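Local atomic coordinates of mandelate racemase/muconate lactonizing enzyme-like protein (Roseovarius sp. TM1035, PDB entry 3RCY), a protein that probably catalyses a magnesium-dependent isomerisation or related reaction of an acid substrate, as a member of the mandelate racemase/muconate lactonizing branch of the enolase superfamily. Residues 234-239 with 260-265; 36-41 with 368-373; 60-65 with 75-80; 17-22 with 142-147. All blocks are in the same frame, centred on the assembly; numbering follows the deposited sequence.

Contact 1: 234-239 with 260-265. With MG (magnesium ion), chain I; RIB (alpha-D-ribofuranose), chain M.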
# COMPACT_ATOMS: atom_id res chain seq x y z
N TYR A 234 12.42 12.36 -20.17
CA TYR A 234 13.11 11.11 -20.45
C TYR A 234 12.03 10.26 -21.09
O TYR A 234 11.09 9.82 -20.41
CB TYR A 234 13.59 10.51 -19.12
CG TYR A 234 14.49 9.29 -19.16
CD1 TYR A 234 15.11 8.86 -20.35
CD2 TYR A 234 14.75 8.58 -17.99
CE1 TYR A 234 15.94 7.76 -20.36
CE2 TYR A 234 15.58 7.47 -17.98
CZ TYR A 234 16.18 7.07 -19.17
OH TYR A 234 17.01 5.97 -19.15
N GLU A 235 12.14 10.06 -22.40
CA GLU A 235 11.08 9.42 -23.18
C GLU A 235 11.22 7.91 -23.23
O GLU A 235 12.33 7.39 -23.35
CB GLU A 235 11.08 9.99 -24.60
CG GLU A 235 9.93 9.54 -25.48
CD GLU A 235 9.72 10.46 -26.67
OE1 GLU A 235 10.13 11.64 -26.60
OE2 GLU A 235 9.12 10.01 -27.67
N GLU A 236 10.11 7.19 -23.13
CA GLU A 236 10.12 5.72 -23.27
C GLU A 236 11.41 5.07 -22.71
O GLU A 236 12.18 4.47 -23.46
CB GLU A 236 9.95 5.33 -24.74
CG GLU A 236 8.57 5.64 -25.33
CD GLU A 236 8.24 4.70 -26.48
OE1 GLU A 236 8.99 4.70 -27.48
OE2 GLU A 236 7.24 3.95 -26.37
N PRO A 237 11.66 5.21 -21.40
CA PRO A 237 12.93 4.65 -20.90
C PRO A 237 13.01 3.12 -20.97
O PRO A 237 14.11 2.55 -20.99
CB PRO A 237 12.97 5.12 -19.44
CG PRO A 237 11.53 5.42 -19.10
CD PRO A 237 10.91 5.93 -20.36
N VAL A 238 11.85 2.47 -21.01
CA VAL A 238 11.72 1.02 -21.03
C VAL A 238 10.70 0.65 -22.11
O VAL A 238 9.98 1.52 -22.58
CB VAL A 238 11.28 0.45 -19.64
CG1 VAL A 238 12.35 0.70 -18.59
CG2 VAL A 238 9.93 1.02 -19.20
N PRO A 239 10.64 -0.64 -22.52
CA PRO A 239 9.63 -1.03 -23.52
C PRO A 239 8.20 -0.74 -23.04
O PRO A 239 7.97 -0.66 -21.83
CB PRO A 239 9.86 -2.54 -23.67
CG PRO A 239 11.32 -2.72 -23.32
CD PRO A 239 11.56 -1.76 -22.20
N GLY A 260 4.04 7.20 -24.61
CA GLY A 260 2.70 6.99 -25.13
C GLY A 260 2.58 6.61 -26.59
O GLY A 260 1.52 6.16 -27.03
N GLU A 261 3.66 6.78 -27.35
CA GLU A 261 3.56 6.62 -28.81
C GLU A 261 3.20 5.20 -29.25
O GLU A 261 2.69 5.01 -30.35
CB GLU A 261 4.83 7.09 -29.51
CG GLU A 261 5.99 6.12 -29.42
CD GLU A 261 7.27 6.75 -29.94
OE1 GLU A 261 7.75 7.71 -29.29
OE2 GLU A 261 7.77 6.30 -31.00
N ARG A 262 3.47 4.22 -28.39
CA ARG A 262 3.19 2.82 -28.72
C ARG A 262 2.00 2.27 -27.93
O ARG A 262 1.73 1.06 -27.94
CB ARG A 262 4.44 1.97 -28.51
CG ARG A 262 5.51 2.29 -29.57
CD ARG A 262 6.68 1.36 -29.46
NE ARG A 262 7.67 1.85 -28.51
CZ ARG A 262 8.74 1.15 -28.13
NH1 ARG A 262 8.95 -0.07 -28.61
NH2 ARG A 262 9.60 1.69 -27.28
N LEU A 263 1.29 3.17 -27.25
CA LEU A 263 0.12 2.82 -26.45
C LEU A 263 -1.17 3.17 -27.18
O LEU A 263 -1.17 4.00 -28.11
CB LEU A 263 0.16 3.53 -25.08
CG LEU A 263 1.37 3.23 -24.19
CD1 LEU A 263 1.17 3.85 -22.78
CD2 LEU A 263 1.66 1.72 -24.08
N THR A 264 -2.27 2.55 -26.77
CA THR A 264 -3.52 2.79 -27.47
C THR A 264 -4.74 2.74 -26.57
O THR A 264 -4.89 1.82 -25.75
CB THR A 264 -3.69 1.83 -28.68
OG1 THR A 264 -4.88 2.17 -29.38
CG2 THR A 264 -3.75 0.37 -28.24
N THR A 265 -5.63 3.71 -26.79
CA THR A 265 -6.89 3.94 -26.04
C THR A 265 -6.65 4.36 -24.59
O THR A 265 -5.59 4.12 -24.01
CB THR A 265 -7.89 2.73 -26.02
OG1 THR A 265 -7.52 1.81 -24.99
CG2 THR A 265 -8.01 2.01 -27.39
MG MG I . 9.67 8.72 -29.38
O5 RIB M . 0.77 -5.54 -21.12
C5 RIB M . 0.16 -4.45 -20.42
C4 RIB M . -0.13 -3.35 -21.43
O4 RIB M . -0.09 -2.07 -20.79
C3 RIB M . 0.94 -3.30 -22.50
O3 RIB M . 0.48 -3.97 -23.66
C2 RIB M . 1.11 -1.84 -22.82
O2 RIB M . 0.37 -1.53 -24.00
C1 RIB M . 0.52 -1.10 -21.64
O1 RIB M . 1.56 -0.39 -20.95
O HOH W 1 4.71 4.28 -25.61
O HOH W 2 10.47 6.85 -28.28
O HOH W 3 10.10 7.19 -31.04
O HOH W 4 11.79 9.41 -29.21
O HOH W 5 9.32 10.33 -31.06

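Contact 2: 36-41 with 368-373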
# COMPACT_ATOMS: atom_id res chain seq x y z
N THR A 36 -15.62 15.72 -48.16
CA THR A 36 -14.46 14.84 -48.02
C THR A 36 -13.67 15.17 -46.77
O THR A 36 -13.56 16.34 -46.38
CB THR A 36 -13.54 14.91 -49.26
OG1 THR A 36 -13.06 16.25 -49.43
CG2 THR A 36 -14.27 14.46 -50.52
N GLY A 37 -13.13 14.13 -46.13
CA GLY A 37 -12.28 14.28 -44.96
C GLY A 37 -11.05 13.41 -45.08
O GLY A 37 -11.11 12.31 -45.65
N TRP A 38 -9.94 13.90 -44.55
CA TRP A 38 -8.67 13.18 -44.59
C TRP A 38 -8.20 12.80 -43.19
O TRP A 38 -8.35 13.57 -42.24
CB TRP A 38 -7.60 14.01 -45.29
CG TRP A 38 -7.78 14.11 -46.78
CD1 TRP A 38 -8.54 15.02 -47.46
CD2 TRP A 38 -7.16 13.28 -47.78
NE1 TRP A 38 -8.45 14.81 -48.82
CE2 TRP A 38 -7.61 13.75 -49.04
CE3 TRP A 38 -6.29 12.19 -47.73
CZ2 TRP A 38 -7.20 13.16 -50.25
CZ3 TRP A 38 -5.88 11.60 -48.94
CH2 TRP A 38 -6.34 12.09 -50.18
N GLY A 39 -7.64 11.60 -43.09
CA GLY A 39 -7.11 11.08 -41.85
C GLY A 39 -5.82 10.34 -42.12
O GLY A 39 -5.40 10.19 -43.28
N GLU A 40 -5.17 9.89 -41.05
CA GLU A 40 -3.91 9.17 -41.19
C GLU A 40 -3.83 8.05 -40.15
O GLU A 40 -4.06 8.29 -38.96
CB GLU A 40 -2.73 10.14 -41.08
CG GLU A 40 -1.37 9.47 -41.19
CD GLU A 40 -0.23 10.44 -41.46
OE1 GLU A 40 -0.47 11.66 -41.60
OE2 GLU A 40 0.92 9.95 -41.52
N CYS A 41 -3.54 6.84 -40.60
CA CYS A 41 -3.39 5.69 -39.70
C CYS A 41 -1.93 5.49 -39.32
O CYS A 41 -1.03 5.67 -40.14
CB CYS A 41 -3.94 4.41 -40.33
SG CYS A 41 -5.68 4.48 -40.75
N ILE A 368 -6.78 21.85 -43.87
CA ILE A 368 -5.73 21.42 -44.78
C ILE A 368 -6.27 21.18 -46.18
O ILE A 368 -7.45 20.87 -46.36
CB ILE A 368 -5.00 20.14 -44.26
CG1 ILE A 368 -5.98 18.97 -44.06
CG2 ILE A 368 -4.25 20.45 -42.95
CD1 ILE A 368 -5.31 17.64 -43.66
N GLU A 369 -5.40 21.37 -47.18
CA GLU A 369 -5.69 20.95 -48.53
C GLU A 369 -4.67 19.88 -48.89
O GLU A 369 -3.50 20.17 -49.12
CB GLU A 369 -5.61 22.12 -49.52
CG GLU A 369 -6.37 21.86 -50.82
CD GLU A 369 -6.14 22.93 -51.88
OE1 GLU A 369 -5.99 24.12 -51.53
OE2 GLU A 369 -6.12 22.56 -53.08
N VAL A 370 -5.12 18.63 -48.91
CA VAL A 370 -4.23 17.51 -49.17
C VAL A 370 -3.95 17.43 -50.67
O VAL A 370 -4.87 17.42 -51.49
CB VAL A 370 -4.79 16.18 -48.63
CG1 VAL A 370 -3.89 15.01 -49.02
CG2 VAL A 370 -4.90 16.24 -47.11
N ASP A 371 -2.67 17.40 -51.02
CA ASP A 371 -2.29 17.21 -52.40
C ASP A 371 -2.35 15.73 -52.75
O ASP A 371 -1.34 15.01 -52.66
CB ASP A 371 -0.91 17.80 -52.69
CG ASP A 371 -0.65 17.96 -54.18
OD1 ASP A 371 -1.21 17.17 -54.98
OD2 ASP A 371 0.11 18.87 -54.55
N GLU A 372 -3.54 15.29 -53.15
CA GLU A 372 -3.77 13.89 -53.48
C GLU A 372 -2.89 13.41 -54.64
O GLU A 372 -2.35 12.31 -54.58
CB GLU A 372 -5.25 13.64 -53.80
CG GLU A 372 -5.56 12.16 -54.04
CD GLU A 372 -7.04 11.87 -54.17
OE1 GLU A 372 -7.86 12.70 -53.72
OE2 GLU A 372 -7.37 10.80 -54.72
N ALA A 373 -2.76 14.24 -55.67
CA ALA A 373 -1.93 13.91 -56.83
C ALA A 373 -0.46 13.65 -56.43
O ALA A 373 0.15 12.69 -56.90
CB ALA A 373 -2.02 15.00 -57.91

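Contact 3: 60-65 with 75-80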
# COMPACT_ATOMS: atom_id res chain seq x y z
N ALA A 60 -15.96 -0.76 -43.48
CA ALA A 60 -17.18 -1.37 -44.03
C ALA A 60 -18.07 -1.92 -42.92
O ALA A 60 -19.29 -1.80 -42.99
CB ALA A 60 -16.84 -2.47 -45.06
N ARG A 61 -17.45 -2.51 -41.91
CA ARG A 61 -18.17 -3.21 -40.84
C ARG A 61 -18.81 -2.25 -39.83
O ARG A 61 -19.93 -2.48 -39.37
CB ARG A 61 -17.23 -4.20 -40.14
CG ARG A 61 -17.93 -5.26 -39.29
CD ARG A 61 -16.95 -6.30 -38.75
NE ARG A 61 -16.19 -6.98 -39.81
CZ ARG A 61 -16.65 -7.99 -40.55
NH1 ARG A 61 -17.87 -8.48 -40.36
NH2 ARG A 61 -15.88 -8.52 -41.49
N HIS A 62 -18.09 -1.19 -39.47
CA HIS A 62 -18.49 -0.36 -38.32
C HIS A 62 -18.82 1.09 -38.63
O HIS A 62 -19.41 1.77 -37.80
CB HIS A 62 -17.41 -0.41 -37.22
CG HIS A 62 -17.07 -1.80 -36.78
ND1 HIS A 62 -17.99 -2.65 -36.22
CD2 HIS A 62 -15.90 -2.49 -36.83
CE1 HIS A 62 -17.42 -3.80 -35.93
NE2 HIS A 62 -16.15 -3.73 -36.30
N MET A 63 -18.44 1.57 -39.81
CA MET A 63 -18.54 3.01 -40.08
C MET A 63 -19.35 3.40 -41.32
O MET A 63 -20.04 4.42 -41.32
CB MET A 63 -17.14 3.64 -40.13
CG MET A 63 -16.31 3.36 -38.88
SD MET A 63 -14.63 4.01 -38.97
CE MET A 63 -14.94 5.76 -38.76
N GLU A 64 -19.25 2.59 -42.38
CA GLU A 64 -19.97 2.88 -43.62
C GLU A 64 -21.47 2.97 -43.35
O GLU A 64 -22.05 2.09 -42.71
CB GLU A 64 -19.67 1.81 -44.68
CG GLU A 64 -20.18 2.15 -46.08
CD GLU A 64 -19.91 1.04 -47.10
OE1 GLU A 64 -19.16 0.09 -46.78
OE2 GLU A 64 -20.46 1.12 -48.22
N GLY A 65 -22.08 4.05 -43.82
CA GLY A 65 -23.51 4.29 -43.63
C GLY A 65 -23.85 5.00 -42.32
O GLY A 65 -25.02 5.32 -42.07
N PHE A 75 -16.37 4.29 -32.13
CA PHE A 75 -15.29 3.77 -31.30
C PHE A 75 -15.70 2.47 -30.59
O PHE A 75 -14.98 1.47 -30.68
CB PHE A 75 -14.75 4.79 -30.29
CG PHE A 75 -13.67 4.23 -29.40
CD1 PHE A 75 -12.34 4.21 -29.81
CD2 PHE A 75 -14.00 3.67 -28.16
CE1 PHE A 75 -11.35 3.66 -28.99
CE2 PHE A 75 -13.02 3.13 -27.34
CZ PHE A 75 -11.69 3.12 -27.75
N ARG A 76 -16.85 2.47 -29.92
CA ARG A 76 -17.32 1.27 -29.21
C ARG A 76 -17.45 0.06 -30.13
O ARG A 76 -17.11 -1.05 -29.74
CB ARG A 76 -18.66 1.50 -28.50
CG ARG A 76 -18.65 2.51 -27.32
CD ARG A 76 -17.51 2.27 -26.31
NE ARG A 76 -17.49 0.91 -25.78
CZ ARG A 76 -16.68 0.49 -24.81
NH1 ARG A 76 -15.82 1.34 -24.24
NH2 ARG A 76 -16.74 -0.79 -24.41
N ARG A 77 -17.97 0.27 -31.34
CA ARG A 77 -18.12 -0.81 -32.31
C ARG A 77 -16.78 -1.45 -32.66
O ARG A 77 -16.66 -2.66 -32.62
CB ARG A 77 -18.76 -0.28 -33.60
CG ARG A 77 -20.24 -0.03 -33.52
CD ARG A 77 -20.71 0.56 -34.84
NE ARG A 77 -22.14 0.80 -34.87
CZ ARG A 77 -22.75 1.65 -35.71
NH1 ARG A 77 -22.03 2.36 -36.59
NH2 ARG A 77 -24.06 1.81 -35.66
N VAL A 78 -15.79 -0.63 -33.00
CA VAL A 78 -14.48 -1.15 -33.41
C VAL A 78 -13.74 -1.75 -32.21
O VAL A 78 -13.18 -2.83 -32.30
CB VAL A 78 -13.60 -0.06 -34.10
CG1 VAL A 78 -12.28 -0.66 -34.56
CG2 VAL A 78 -14.34 0.54 -35.29
N TYR A 79 -13.79 -1.04 -31.08
CA TYR A 79 -13.17 -1.50 -29.84
C TYR A 79 -13.69 -2.86 -29.39
O TYR A 79 -12.93 -3.68 -28.85
CB TYR A 79 -13.42 -0.47 -28.74
CG TYR A 79 -12.69 -0.71 -27.44
CD1 TYR A 79 -11.31 -0.54 -27.35
CD2 TYR A 79 -13.39 -1.05 -26.28
CE1 TYR A 79 -10.63 -0.74 -26.15
CE2 TYR A 79 -12.72 -1.25 -25.07
CZ TYR A 79 -11.34 -1.08 -25.02
OH TYR A 79 -10.66 -1.26 -23.84
N SER A 80 -14.98 -3.11 -29.64
CA SER A 80 -15.65 -4.34 -29.22
C SER A 80 -15.67 -5.43 -30.29
O SER A 80 -16.09 -6.57 -30.03
CB SER A 80 -17.11 -4.02 -28.83
OG SER A 80 -17.16 -3.00 -27.84

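Contact 4: 17-22 with 142-147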
# COMPACT_ATOMS: atom_id res chain seq x y z
N PRO A 17 15.84 12.13 -47.52
CA PRO A 17 16.27 11.11 -46.55
C PRO A 17 15.12 10.44 -45.80
O PRO A 17 15.36 9.51 -45.02
CB PRO A 17 17.14 11.91 -45.58
CG PRO A 17 16.54 13.29 -45.60
CD PRO A 17 16.06 13.50 -47.01
N GLY A 18 13.89 10.92 -46.00
CA GLY A 18 12.69 10.22 -45.50
C GLY A 18 12.35 10.39 -44.03
O GLY A 18 11.96 9.42 -43.37
N TRP A 19 12.46 11.61 -43.52
CA TRP A 19 12.06 11.89 -42.13
C TRP A 19 10.56 11.74 -41.97
O TRP A 19 9.78 12.31 -42.74
CB TRP A 19 12.49 13.29 -41.67
CG TRP A 19 13.94 13.63 -41.91
CD1 TRP A 19 14.44 14.86 -42.24
CD2 TRP A 19 15.07 12.75 -41.81
NE1 TRP A 19 15.80 14.80 -42.37
CE2 TRP A 19 16.22 13.52 -42.11
CE3 TRP A 19 15.23 11.39 -41.50
CZ2 TRP A 19 17.52 12.97 -42.11
CZ3 TRP A 19 16.52 10.84 -41.50
CH2 TRP A 19 17.64 11.64 -41.80
N GLY A 20 10.16 10.97 -40.96
CA GLY A 20 8.77 10.60 -40.78
C GLY A 20 8.47 9.15 -41.13
O GLY A 20 7.32 8.72 -41.03
N GLY A 21 9.49 8.39 -41.55
CA GLY A 21 9.35 6.95 -41.77
C GLY A 21 9.24 6.52 -43.23
O GLY A 21 9.26 7.36 -44.13
N ARG A 22 9.11 5.21 -43.46
CA ARG A 22 9.13 4.65 -44.82
C ARG A 22 7.88 4.96 -45.64
O ARG A 22 7.97 5.12 -46.86
CB ARG A 22 9.37 3.13 -44.78
CG ARG A 22 10.81 2.73 -44.50
CD ARG A 22 11.00 1.22 -44.72
NE ARG A 22 12.39 0.81 -44.51
CZ ARG A 22 12.94 0.55 -43.33
NH1 ARG A 22 12.22 0.66 -42.21
NH2 ARG A 22 14.21 0.18 -43.26
N PRO A 142 27.16 8.97 -39.69
CA PRO A 142 27.95 9.48 -38.55
C PRO A 142 27.19 10.47 -37.65
O PRO A 142 27.45 10.53 -36.44
CB PRO A 142 29.14 10.18 -39.22
CG PRO A 142 29.27 9.51 -40.53
CD PRO A 142 27.87 9.21 -40.97
N PHE A 143 26.25 11.23 -38.22
CA PHE A 143 25.49 12.23 -37.46
C PHE A 143 24.85 11.67 -36.18
O PHE A 143 24.86 12.33 -35.14
CB PHE A 143 24.42 12.88 -38.33
CG PHE A 143 23.52 13.82 -37.56
CD1 PHE A 143 23.90 15.14 -37.35
CD2 PHE A 143 22.30 13.38 -37.04
CE1 PHE A 143 23.09 16.01 -36.64
CE2 PHE A 143 21.48 14.24 -36.34
CZ PHE A 143 21.88 15.56 -36.13
N TRP A 144 24.29 10.46 -36.27
CA TRP A 144 23.50 9.89 -35.17
C TRP A 144 24.28 9.63 -33.89
O TRP A 144 23.70 9.57 -32.81
CB TRP A 144 22.73 8.64 -35.62
CG TRP A 144 21.86 8.92 -36.81
CD1 TRP A 144 21.98 8.39 -38.06
CD2 TRP A 144 20.75 9.84 -36.87
NE1 TRP A 144 21.02 8.91 -38.89
CE2 TRP A 144 20.25 9.80 -38.19
CE3 TRP A 144 20.13 10.68 -35.93
CZ2 TRP A 144 19.16 10.57 -38.60
CZ3 TRP A 144 19.03 11.45 -36.34
CH2 TRP A 144 18.56 11.39 -37.67
N THR A 145 25.60 9.48 -34.01
CA THR A 145 26.45 9.31 -32.83
C THR A 145 27.49 10.43 -32.65
O THR A 145 28.42 10.29 -31.86
CB THR A 145 27.17 7.94 -32.86
OG1 THR A 145 27.85 7.79 -34.11
CG2 THR A 145 26.16 6.80 -32.68
N SER A 146 27.31 11.54 -33.36
CA SER A 146 28.17 12.70 -33.21
C SER A 146 27.54 13.80 -32.35
O SER A 146 26.62 14.49 -32.80
CB SER A 146 28.53 13.28 -34.58
OG SER A 146 29.31 14.45 -34.42
N ALA A 147 28.03 13.97 -31.12
CA ALA A 147 27.56 15.05 -30.24
C ALA A 147 27.84 16.42 -30.84
O ALA A 147 26.99 17.31 -30.79
CB ALA A 147 28.18 14.93 -28.85

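Contact 1: 234-239 with 260-265
Two carboxylate oxygens that would normally repel each other, E235 OE2 and E261 OE1, lie only 3.1 Å apart. A magnesium ion holds them there. It binds E235 OE2 at 2.2 Å and E261 OE1 at the same length, and four waters complete six ligands. The two side chains cross at about a right angle, with carboxylate planes 63° apart. Each gives the metal one oxygen. The E261 chain starts between the backbone N and the carbonyl carbon (chi1 77°) and then runs extended to the metal. The second oxygen of E235, OE1, is bound by K166 and Q282. E236 belongs to the second shell. Its OE1 accepts a bond of 2.7 Å from a metal-bound water. Its OE2 takes R262 NE on the syn side at 3.0 Å, with an N-H...O angle of 148°. R262 NE and NH2 also bond weakly to E236 OE1. The carboxylate and guanidinium are steeply turned, so this salt bridge is no flat, two-armed pair. Another water joins E236 OE2 to R262 N. R262 is also held by a neighbouring subunit: its F83 makes a cation-pi contact, and its T84 O accepts from R262 NH1. L263 CD2 lies 3.5 Å from O2 of a bound ribose. The contact joins the C-terminal ends of strands 233-235 and 257-259, adjacent and parallel in the enolase-superfamily beta/alpha barrel, where the metal site lies. Helix 243-252 links them and packs on Y234, P237 and V238, while helix 266-274 covers L263.

Contact 2: 36-41 with 368-373
W38 and V370 approach from opposite directions, and V370 sits over one face of the indole, both methyls against it. Its CG1 stands 3.7 Å from the centroid of the W38 six-membered ring, almost exactly on the ring normal. This is a CH-pi contact. The other methyl covers the five-membered part, with V370 CG2 3.6 Å from W38 CG. Both branches are used because CG1 is anti to the backbone N (chi1 175°), which sets CG2 beside that N. E372 comes from another direction. It crosses the indole at about a right angle and brings its carboxylate to the edge. There E372 OE1 lies near the ring plane, 3.6 Å from W38 CZ2, with the carboxylate turned 72° from the ring. That oxygen has a stronger partner in K28, and E372 OE2 pairs with R376. No hydrogen bond spans the contact. An alanine in place of W38 would probably open a gap under V370 and leave its two methyls without the flat surface they rest on. D371 turns away and caps the helix starting at E372 through L374 N. I10 of strand 4-12 touches both W38 and E372. The contact thus ties strand 36-41 of the three-stranded antiparallel sheet to a late part of the chain. Such a return is characteristic of the enolase superfamily, in which the C-terminal part of the chain comes back to the N-terminal capping domain.

Contact 3: 60-65 with 75-80
The H62 imidazole is sandwiched between backbone of the opposing helix and a side chain of its own helix, R61. On one face lie R77 O, 3.6 Å above the ring plane, and V78 CA, both offset toward the rim. V78 CA makes a CH-pi contact, 4.2 Å from the centroid of the H62 ring and 23° off its normal. On the opposite face lies R61 CG. The R77 guanidinium, turned 27° from the imidazole, meets H62 O at its edge. R77 NH1 donates to H62 O over 2.9 Å, with an N-H...O angle of 145°, and the oxygen is tilted somewhat out of the guanidinium plane. The arginine chain is extended from CG to NE, which carries its end past the histidine to the carbonyl. The same NH1 has a stronger partner in E66, and R77 NE pairs with E391 of a neighbouring subunit. The two segments form a helix-loop-helix unit of the N-terminal capping domain. Helix 48-63 has a wider, pi-type turn at 60-63, and helix 71-80 runs so near that the CA atoms of H62 and R77 are 6.0 Å apart. V78 CG2 also packs on the ring, 3.7 Å from H62 CD2. H62 NE2 is hydrogen-bonded to S81 OG, next along the chain after S80. An alanine in place of H62 would probably leave S81 OG without this mate and open a gap beside V78. V78 and M63 both touch F95 of helix 89-110.

Contact 4: 17-22 with 142-147
W19 stands in the loop between strands 4-12 and 24-31, which probably corresponds to the capping-domain loop that closes over the active site in relatives. It meets W144, in the turn next to the short helix 140-143. Each tryptophan is the second residue of a beta turn. W19 belongs to a type II turn from G18 to G21, and W144 to a type I turn from F143 to S146. Both side chains start anti to the carbonyl carbon (chi1 -51° for W19 and -55° for W144), and they come together from opposite directions. The outer corner of W144 does the touching. Its CZ2 lies 3.7 Å from W19 CH2 and 3.9 Å from W19 CZ3. The six-membered rings are nearly perpendicular, at 89°, with centroids of W19 and W144 5.8 Å apart. This is an offset edge-to-face pair in which W144 presents its edge. Close neighbours in sequence support each ring. P17 CG lies 3.4 Å above the plane of the W19 ring, and P17 itself follows a cis peptide bond. F143 CD2 sits over one face of W144. W19 also stacks on Y133 and touches I338. The touching area is small, and W144 is exposed. No hydrogen bond or charge joins the two segments. The pair rests on dispersion and on the mild attraction of ring hydrogens for a pi cloud, and by itself would probably fix the loops only weakly.

Overall arrangement
Contact 1 holds the magnesium ion and part of a ribose pocket. Contact 3 touches it directly: T265 CG2 packs on F75 CZ at 3.9 Å, joining the capping-domain helices to the loop after strand 257-259. Both reach the second subunit. Contact 4 lies about 20 Å from contact 1, centre to centre, yet the W144 side chain is only about 12 Å from the metal. Contact 2 is on the other side of the chain's centre from contact 1, with nearest atoms about 10 Å apart. Its segments alternate along the chain with those of contact 4. Contacts 3 and 4 are farthest apart, with centres about 38 Å from each other.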